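PDB 3NDN: O-succinylhomoserine sulfhydrylase from Mycobacterium tuberculosis, which probably catalyses the pyridoxal 5'-phosphate-dependent formation of L-homocysteine from O-succinyl-L-homoserine and hydrogen sulfide in methionine biosynthesis. Local coordinates for residues N177-S181 and W303-P307; L92-A96 and P208-F214; S284-A288 and G324-V329. One frame throughout, in Å; residues are numbered along the deposited sequence.

Interaction 1: residues N177-S181 and W303-P307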
loop_
_atom_site.group_PDB
_atom_site.type_symbol
_atom_site.label_atom_id
_atom_site.label_comp_id
_atom_site.label_asym_id
_atom_site.label_seq_id
_atom_site.Cartn_x
_atom_site.Cartn_y
_atom_site.Cartn_z
ATOM N N ASN A 177 16.468 -19.923 22.139
ATOM C CA ASN A 177 16.383 -18.520 22.530
ATOM C C ASN A 177 15.747 -18.417 23.916
ATOM O O ASN A 177 14.622 -18.869 24.106
ATOM C CB ASN A 177 15.580 -17.754 21.471
ATOM C CG ASN A 177 15.118 -16.385 21.943
ATOM O OD1 ASN A 177 15.860 -15.640 22.586
ATOM N ND2 ASN A 177 13.876 -16.045 21.609
ATOM N N PRO A 178 16.440 -17.780 24.883
ATOM C CA PRO A 178 17.634 -16.942 24.767
ATOM C C PRO A 178 18.986 -17.569 25.101
ATOM O O PRO A 178 20.003 -16.913 24.891
ATOM C CB PRO A 178 17.351 -15.836 25.785
ATOM C CG PRO A 178 16.618 -16.575 26.890
ATOM C CD PRO A 178 15.841 -17.685 26.229
ATOM N N MET A 179 19.016 -18.804 25.603
ATOM C CA MET A 179 20.283 -19.382 26.098
ATOM C C MET A 179 21.212 -19.899 24.990
ATOM O O MET A 179 22.382 -20.197 25.249
ATOM C CB MET A 179 20.041 -20.466 27.158
ATOM C CG MET A 179 19.280 -19.993 28.404
ATOM S SD MET A 179 20.011 -18.606 29.334
ATOM C CE MET A 179 21.502 -19.334 29.990
ATOM N N GLN A 180 20.686 -20.016 23.768
ATOM C CA GLN A 180 21.484 -20.401 22.584
ATOM C C GLN A 180 22.148 -21.802 22.685
ATOM O O GLN A 180 23.302 -21.997 22.275
ATOM C CB GLN A 180 22.466 -19.274 22.165
ATOM C CG GLN A 180 21.854 -17.843 22.230
ATOM C CD GLN A 180 22.563 -16.772 21.376
ATOM O OE1 GLN A 180 23.244 -17.078 20.402
ATOM N NE2 GLN A 180 22.359 -15.502 21.729
ATOM N N SER A 181 21.390 -22.753 23.239
ATOM C CA SER A 181 21.739 -24.177 23.263
ATOM C C SER A 181 21.491 -24.775 21.878
ATOM O O SER A 181 20.544 -24.360 21.186
ATOM C CB SER A 181 20.872 -24.879 24.323
ATOM O OG SER A 181 21.022 -26.291 24.305
ATOM N N TRP A 303 29.309 -13.758 31.907
ATOM C CA TRP A 303 29.435 -14.700 30.783
ATOM C C TRP A 303 28.672 -14.206 29.545
ATOM O O TRP A 303 27.741 -13.405 29.661
ATOM C CB TRP A 303 28.975 -16.132 31.145
ATOM C CG TRP A 303 27.528 -16.312 31.667
ATOM C CD1 TRP A 303 27.156 -16.586 32.959
ATOM C CD2 TRP A 303 26.295 -16.281 30.902
ATOM N NE1 TRP A 303 25.787 -16.707 33.052
ATOM C CE2 TRP A 303 25.234 -16.527 31.809
ATOM C CE3 TRP A 303 25.988 -16.069 29.547
ATOM C CZ2 TRP A 303 23.888 -16.556 31.408
ATOM C CZ3 TRP A 303 24.640 -16.084 29.144
ATOM C CH2 TRP A 303 23.609 -16.331 30.080
ATOM N N VAL A 304 29.098 -14.674 28.371
ATOM C CA VAL A 304 28.403 -14.400 27.105
ATOM C C VAL A 304 27.993 -15.716 26.429
ATOM O O VAL A 304 28.704 -16.722 26.521
ATOM C CB VAL A 304 29.294 -13.556 26.135
ATOM C CG1 VAL A 304 28.560 -13.259 24.802
ATOM C CG2 VAL A 304 29.728 -12.252 26.784
ATOM N N ARG A 305 26.843 -15.719 25.755
ATOM C CA ARG A 305 26.476 -16.847 24.902
ATOM C C ARG A 305 26.270 -16.370 23.459
ATOM O O ARG A 305 25.415 -15.520 23.193
ATOM C CB ARG A 305 25.239 -17.590 25.444
ATOM C CG ARG A 305 25.486 -18.523 26.638
ATOM C CD ARG A 305 26.268 -19.785 26.248
ATOM N NE ARG A 305 26.394 -20.710 27.376
ATOM C CZ ARG A 305 27.399 -20.709 28.259
ATOM N NH1 ARG A 305 28.407 -19.841 28.157
ATOM N NH2 ARG A 305 27.404 -21.593 29.244
ATOM N N TYR A 306 27.119 -16.881 22.560
ATOM C CA TYR A 306 27.095 -16.609 21.120
ATOM C C TYR A 306 27.809 -17.798 20.466
ATOM O O TYR A 306 28.919 -18.141 20.877
ATOM C CB TYR A 306 27.807 -15.282 20.779
ATOM C CG TYR A 306 27.725 -14.866 19.303
ATOM C CD1 TYR A 306 26.510 -14.443 18.737
ATOM C CD2 TYR A 306 28.865 -14.895 18.471
ATOM C CE1 TYR A 306 26.427 -14.065 17.387
ATOM C CE2 TYR A 306 28.793 -14.507 17.120
ATOM C CZ TYR A 306 27.573 -14.103 16.588
ATOM O OH TYR A 306 27.503 -13.758 15.252
ATOM N N PRO A 307 27.169 -18.454 19.472
ATOM C CA PRO A 307 27.663 -19.738 18.932
ATOM C C PRO A 307 29.045 -19.707 18.260
ATOM O O PRO A 307 29.692 -20.751 18.181
ATOM C CB PRO A 307 26.589 -20.109 17.882
ATOM C CG PRO A 307 25.362 -19.404 18.355
ATOM C CD PRO A 307 25.901 -18.067 18.822
HETATM O O HOH W 1 24.047 -22.078 26.648
#
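Two consecutive side chains of the loop 177-181, Met179 and Gln180, bridge to the edge strand that ends in 303-307. Met179 curls through three m torsions, which bring its CE to 3.7 Å from Trp303 CH2; the indole, with chi1 in the p well, meets the methyl group obliquely. Gln180 sits on a backbone of positive phi (61°) and reaches out with an m, t conformation. Gln180 NE2 lies 3.4 Å from Arg305 O, but at too poor an angle for a hydrogen bond, and instead serves Thr330 OG1 and Val328 O in the next strand. Gln180 OE1 rests 3.2 Å from Pro307 CD and finds no polar partner in the model. Arg305 folds back with chi1 and chi2 both m, packing CG 3.8 Å from Met179 O, while water 1 donates to that carbonyl (2.9 Å) and accepts from Arg305 NE (2.8 Å). Just before Met179, the Asn177-Pro178 peptide is cis, and Asn177 OD1 is hydrogen-bonded to Arg394. The contact thus joins the loop after strand 169-173 of the large sheet to an outermost strand of the smaller, C-terminal sheet, the two-domain junction of fold type I PLP-dependent enzymes.

Interaction 2: residues L92-A96 and P208-F214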
loop_
_atom_site.group_PDB
_atom_site.type_symbol
_atom_site.label_atom_id
_atom_site.label_comp_id
_atom_site.label_asym_id
_atom_site.label_seq_id
_atom_site.Cartn_x
_atom_site.Cartn_y
_atom_site.Cartn_z
ATOM N N LEU A 92 13.744 -21.133 -4.088
ATOM C CA LEU A 92 15.030 -21.081 -4.818
ATOM C C LEU A 92 16.208 -20.841 -3.884
ATOM O O LEU A 92 17.218 -21.540 -3.997
ATOM C CB LEU A 92 15.024 -20.018 -5.928
ATOM C CG LEU A 92 14.240 -20.412 -7.201
ATOM C CD1 LEU A 92 13.869 -19.183 -8.043
ATOM C CD2 LEU A 92 15.028 -21.428 -8.047
ATOM N N ILE A 93 16.077 -19.870 -2.977
ATOM C CA ILE A 93 17.136 -19.575 -1.963
ATOM C C ILE A 93 17.464 -20.790 -1.071
ATOM O O ILE A 93 18.644 -21.066 -0.762
ATOM C CB ILE A 93 16.754 -18.325 -1.104
ATOM C CG1 ILE A 93 16.797 -17.049 -1.972
ATOM C CG2 ILE A 93 17.659 -18.179 0.153
ATOM C CD1 ILE A 93 16.189 -15.798 -1.300
ATOM N N GLU A 94 16.425 -21.506 -0.647
ATOM C CA GLU A 94 16.560 -22.614 0.309
ATOM C C GLU A 94 16.993 -23.936 -0.345
ATOM O O GLU A 94 17.668 -24.765 0.291
ATOM C CB GLU A 94 15.234 -22.777 1.080
ATOM C CG GLU A 94 15.186 -23.886 2.173
ATOM C CD GLU A 94 15.934 -23.508 3.457
ATOM O OE1 GLU A 94 16.089 -22.302 3.747
ATOM O OE2 GLU A 94 16.375 -24.430 4.177
ATOM N N GLY A 95 16.610 -24.134 -1.607
ATOM C CA GLY A 95 16.834 -25.411 -2.327
ATOM C C GLY A 95 15.875 -26.523 -1.902
ATOM O O GLY A 95 16.289 -27.683 -1.753
ATOM N N ALA A 96 14.594 -26.183 -1.731
ATOM C CA ALA A 96 13.543 -27.135 -1.346
ATOM C C ALA A 96 12.757 -27.590 -2.590
ATOM O O ALA A 96 12.770 -26.877 -3.597
ATOM C CB ALA A 96 12.588 -26.483 -0.343
ATOM N N PRO A 208 18.245 -18.841 6.273
ATOM C CA PRO A 208 18.791 -19.747 5.239
ATOM C C PRO A 208 20.215 -19.410 4.790
ATOM O O PRO A 208 20.860 -20.193 4.067
ATOM C CB PRO A 208 17.809 -19.600 4.059
ATOM C CG PRO A 208 16.950 -18.431 4.368
ATOM C CD PRO A 208 16.970 -18.223 5.858
ATOM N N LEU A 209 20.722 -18.268 5.229
ATOM C CA LEU A 209 22.053 -17.878 4.825
ATOM C C LEU A 209 23.137 -18.521 5.705
ATOM O O LEU A 209 24.272 -18.698 5.251
ATOM C CB LEU A 209 22.177 -16.358 4.793
ATOM C CG LEU A 209 21.685 -15.639 3.528
ATOM C CD1 LEU A 209 20.266 -16.018 3.110
ATOM C CD2 LEU A 209 21.787 -14.158 3.737
ATOM N N LEU A 210 22.795 -18.861 6.949
ATOM C CA LEU A 210 23.817 -19.360 7.896
ATOM C C LEU A 210 23.717 -20.848 8.278
ATOM O O LEU A 210 24.667 -21.401 8.829
ATOM C CB LEU A 210 23.883 -18.487 9.151
ATOM C CG LEU A 210 24.078 -16.974 8.985
ATOM C CD1 LEU A 210 24.153 -16.317 10.345
ATOM C CD2 LEU A 210 25.329 -16.641 8.137
ATOM N N GLN A 211 22.581 -21.478 7.991
ATOM C CA GLN A 211 22.324 -22.892 8.345
ATOM C C GLN A 211 21.334 -23.501 7.342
ATOM O O GLN A 211 20.235 -22.960 7.147
ATOM C CB GLN A 211 21.763 -22.991 9.771
ATOM C CG GLN A 211 21.514 -24.417 10.279
ATOM C CD GLN A 211 21.257 -24.462 11.773
ATOM O OE1 GLN A 211 22.125 -24.857 12.548
ATOM N NE2 GLN A 211 20.057 -24.061 12.187
ATOM N N GLN A 212 21.717 -24.613 6.709
ATOM C CA GLN A 212 20.872 -25.244 5.671
ATOM C C GLN A 212 20.482 -26.704 5.966
ATOM O O GLN A 212 21.315 -27.619 5.905
ATOM C CB GLN A 212 21.525 -25.093 4.288
ATOM C CG GLN A 212 21.418 -23.660 3.764
ATOM C CD GLN A 212 21.846 -23.507 2.328
ATOM O OE1 GLN A 212 23.035 -23.623 2.011
ATOM N NE2 GLN A 212 20.878 -23.218 1.440
ATOM N N GLY A 213 19.206 -26.908 6.293
ATOM C CA GLY A 213 18.733 -28.214 6.762
ATOM C C GLY A 213 18.519 -29.311 5.730
ATOM O O GLY A 213 18.686 -30.493 6.044
ATOM N N PHE A 214 18.128 -28.947 4.511
ATOM C CA PHE A 214 17.809 -29.964 3.500
ATOM C C PHE A 214 18.986 -30.917 3.138
ATOM O O PHE A 214 18.787 -32.134 3.116
ATOM C CB PHE A 214 17.107 -29.357 2.273
ATOM C CG PHE A 214 15.659 -28.953 2.533
ATOM C CD1 PHE A 214 14.665 -29.923 2.684
ATOM C CD2 PHE A 214 15.297 -27.610 2.639
ATOM C CE1 PHE A 214 13.313 -29.554 2.934
ATOM C CE2 PHE A 214 13.955 -27.236 2.888
ATOM C CZ PHE A 214 12.971 -28.214 3.037
HETATM O O HOH W 2 21.554 -22.512 -1.795
HETATM O O HOH W 3 18.287 -26.261 3.312
HETATM O O HOH W 4 17.477 -24.765 6.561
#
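Glu94 and Phe214 lose the most surface here, followed by Ile93, so the end of helix 81-94 meets the short helix 207-210 and the turn that follows it through one acidic and two apolar side chains. With chi1 t and chi2 p, Glu94 bends its carboxylate into the gap between the segments. Glu94 OE1 lies 3.2 Å from Pro208 CB and takes its hydrogen bond from outside, at Tyr223 OH of strand 220-224. Glu94 OE2 receives two waters: water 3 (2.8 Å from OE2) accepts from Phe214 N at 2.9 Å, and water 4 (2.6 Å from OE2) accepts from Gly213 N at 2.8 Å. Phe214 points its ring back at the helix end, presenting its edge to Glu94 CG, which is 3.6 Å from Phe214 CE2; one face lies against Ala96 CA, and Ala96 CB is 3.6 Å from Phe214 CE2. Gly95, with phi of 76°, ends the helix and turns the chain toward Ala96. At the other end of the contact, Ile93 CG2 is 4.2 Å from Pro208 CB and 4.5 Å from Leu209 CD1. Not one direct hydrogen bond crosses the contact. The buried carboxylate is satisfied by Tyr223 and by waters that relay it to backbone NH groups, so that solvent is an integral part of this joint inside the PLP-binding domain, while hydrophobic packing flanks the wet centre.

Interaction 3: residues S284-A288 and G324-V329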
loop_
_atom_site.group_PDB
_atom_site.type_symbol
_atom_site.label_atom_id
_atom_site.label_comp_id
_atom_site.label_asym_id
_atom_site.label_seq_id
_atom_site.Cartn_x
_atom_site.Cartn_y
_atom_site.Cartn_z
ATOM N N SER A 284 25.055 -7.736 9.672
ATOM C CA SER A 284 24.595 -7.928 11.063
ATOM C C SER A 284 25.320 -9.068 11.813
ATOM O O SER A 284 25.618 -8.943 13.019
ATOM C CB SER A 284 23.080 -8.113 11.111
ATOM O OG SER A 284 22.420 -6.902 10.800
ATOM N N ASN A 285 25.621 -10.154 11.096
ATOM C CA ASN A 285 26.426 -11.262 11.649
ATOM C C ASN A 285 27.831 -10.813 12.050
ATOM O O ASN A 285 28.288 -11.140 13.142
ATOM C CB ASN A 285 26.489 -12.431 10.660
ATOM C CG ASN A 285 27.309 -13.616 11.185
ATOM O OD1 ASN A 285 26.841 -14.398 12.011
ATOM N ND2 ASN A 285 28.520 -13.776 10.654
ATOM N N ALA A 286 28.511 -10.049 11.178
ATOM C CA ALA A 286 29.842 -9.543 11.481
ATOM C C ALA A 286 29.829 -8.571 12.659
ATOM O O ALA A 286 30.740 -8.586 13.520
ATOM C CB ALA A 286 30.482 -8.892 10.232
ATOM N N SER A 287 28.793 -7.732 12.697
ATOM C CA SER A 287 28.602 -6.757 13.774
ATOM C C SER A 287 28.343 -7.458 15.120
ATOM O O SER A 287 28.944 -7.102 16.149
ATOM C CB SER A 287 27.461 -5.795 13.406
ATOM O OG SER A 287 27.257 -4.810 14.409
ATOM N N ALA A 288 27.494 -8.484 15.101
ATOM C CA ALA A 288 27.197 -9.254 16.328
ATOM C C ALA A 288 28.456 -9.981 16.883
ATOM O O ALA A 288 28.673 -10.042 18.115
ATOM C CB ALA A 288 26.073 -10.231 16.066
ATOM N N GLY A 324 28.019 -19.036 10.454
ATOM C CA GLY A 324 28.184 -17.838 11.287
ATOM C C GLY A 324 27.349 -17.977 12.552
ATOM O O GLY A 324 26.469 -18.838 12.616
ATOM N N GLY A 325 27.630 -17.159 13.574
ATOM C CA GLY A 325 26.905 -17.227 14.852
ATOM C C GLY A 325 25.473 -16.700 14.848
ATOM O O GLY A 325 24.633 -17.151 15.639
ATOM N N GLY A 326 25.178 -15.747 13.968
ATOM C CA GLY A 326 23.840 -15.135 13.914
ATOM C C GLY A 326 23.853 -13.662 14.286
ATOM O O GLY A 326 24.920 -13.040 14.290
ATOM N N THR A 327 22.684 -13.107 14.633
ATOM C CA THR A 327 22.564 -11.655 14.892
ATOM C C THR A 327 22.088 -11.275 16.313
ATOM O O THR A 327 21.762 -10.107 16.562
ATOM C CB THR A 327 21.594 -10.977 13.868
ATOM O OG1 THR A 327 20.270 -11.471 14.080
ATOM C CG2 THR A 327 22.022 -11.250 12.422
ATOM N N VAL A 328 22.039 -12.257 17.224
ATOM C CA VAL A 328 21.579 -12.058 18.615
ATOM C C VAL A 328 22.685 -12.455 19.624
ATOM O O VAL A 328 23.315 -13.512 19.482
ATOM C CB VAL A 328 20.305 -12.883 18.894
ATOM C CG1 VAL A 328 19.730 -12.565 20.272
ATOM C CG2 VAL A 328 19.239 -12.630 17.820
ATOM N N VAL A 329 22.910 -11.603 20.625
ATOM C CA VAL A 329 23.911 -11.845 21.693
ATOM C C VAL A 329 23.258 -11.840 23.091
ATOM O O VAL A 329 22.602 -10.865 23.464
ATOM C CB VAL A 329 25.023 -10.778 21.671
ATOM C CG1 VAL A 329 26.144 -11.120 22.684
ATOM C CG2 VAL A 329 25.588 -10.605 20.249
HETATM O O HOH W 5 29.716 -14.955 13.512
#
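Asn285 lays its side chain over the glycine run 324-326, with chi1 t carrying the carboxamide from helix 277-296 to the loop entering strand 328-333. OD1 accepts a nearly straight hydrogen bond from Gly326 N (2.9 Å, 162°), while Gly325 N, 3.3 Å from Asn285 OD1, is poorly aligned and donates to water 5 at 3.0 Å. That water also accepts a weak bond from Asn285 ND2 (3.3 Å). All three glycines pass close by, and at Gly324 a CB would clash with OD1; Gly326 has backbone angles (phi 115°, psi -162°) at which a CB would press on the preceding carbonyl O. Gly326 O lies 3.5 Å from Asn285 CA in a CA-H...O contact and 3.5 Å from Ala288 CB, and takes a hydrogen bond from Tyr306 OH. Around this polar centre, Ser284 CB meets Thr327 CG2 at 3.6 Å and Ala288 CB meets Val329 CG2 at 4.2 Å. The hydroxyls bond elsewhere: Ser284 OG to Gly398 O, Thr327 OG1 to His228. A single side-chain-to-backbone hydrogen bond therefore fixes the loop on the helix, and small residues let the two backbones come close, with CA atoms of Asn285 and Thr327 5.1 Å apart.

How the interactions relate
Interactions 1 and 3, with centres 12 Å apart, form one continuous region around neighbouring strands 301-305 and 328-333: Tyr306 OH lies 2.8 Å from Gly326 O, and Gln180 NE2 3.2 Å from Val328 O, both probable hydrogen bonds. Interaction 2 belongs to the large domain, its centre 18 Å from that of interaction 3, yet Leu210 CD1 reaches 3.7 Å from Asn285 OD1 and 3.8 Å from Gly326 CA. Interactions 1 and 2 do not touch; their centres are 23 Å apart and their nearest atoms about 6 Å. The enzyme carries covalently bound PLP, and Lys227 is the predicted attachment site; its chain neighbour His228 hydrogen-bonds Thr327 of interaction 3.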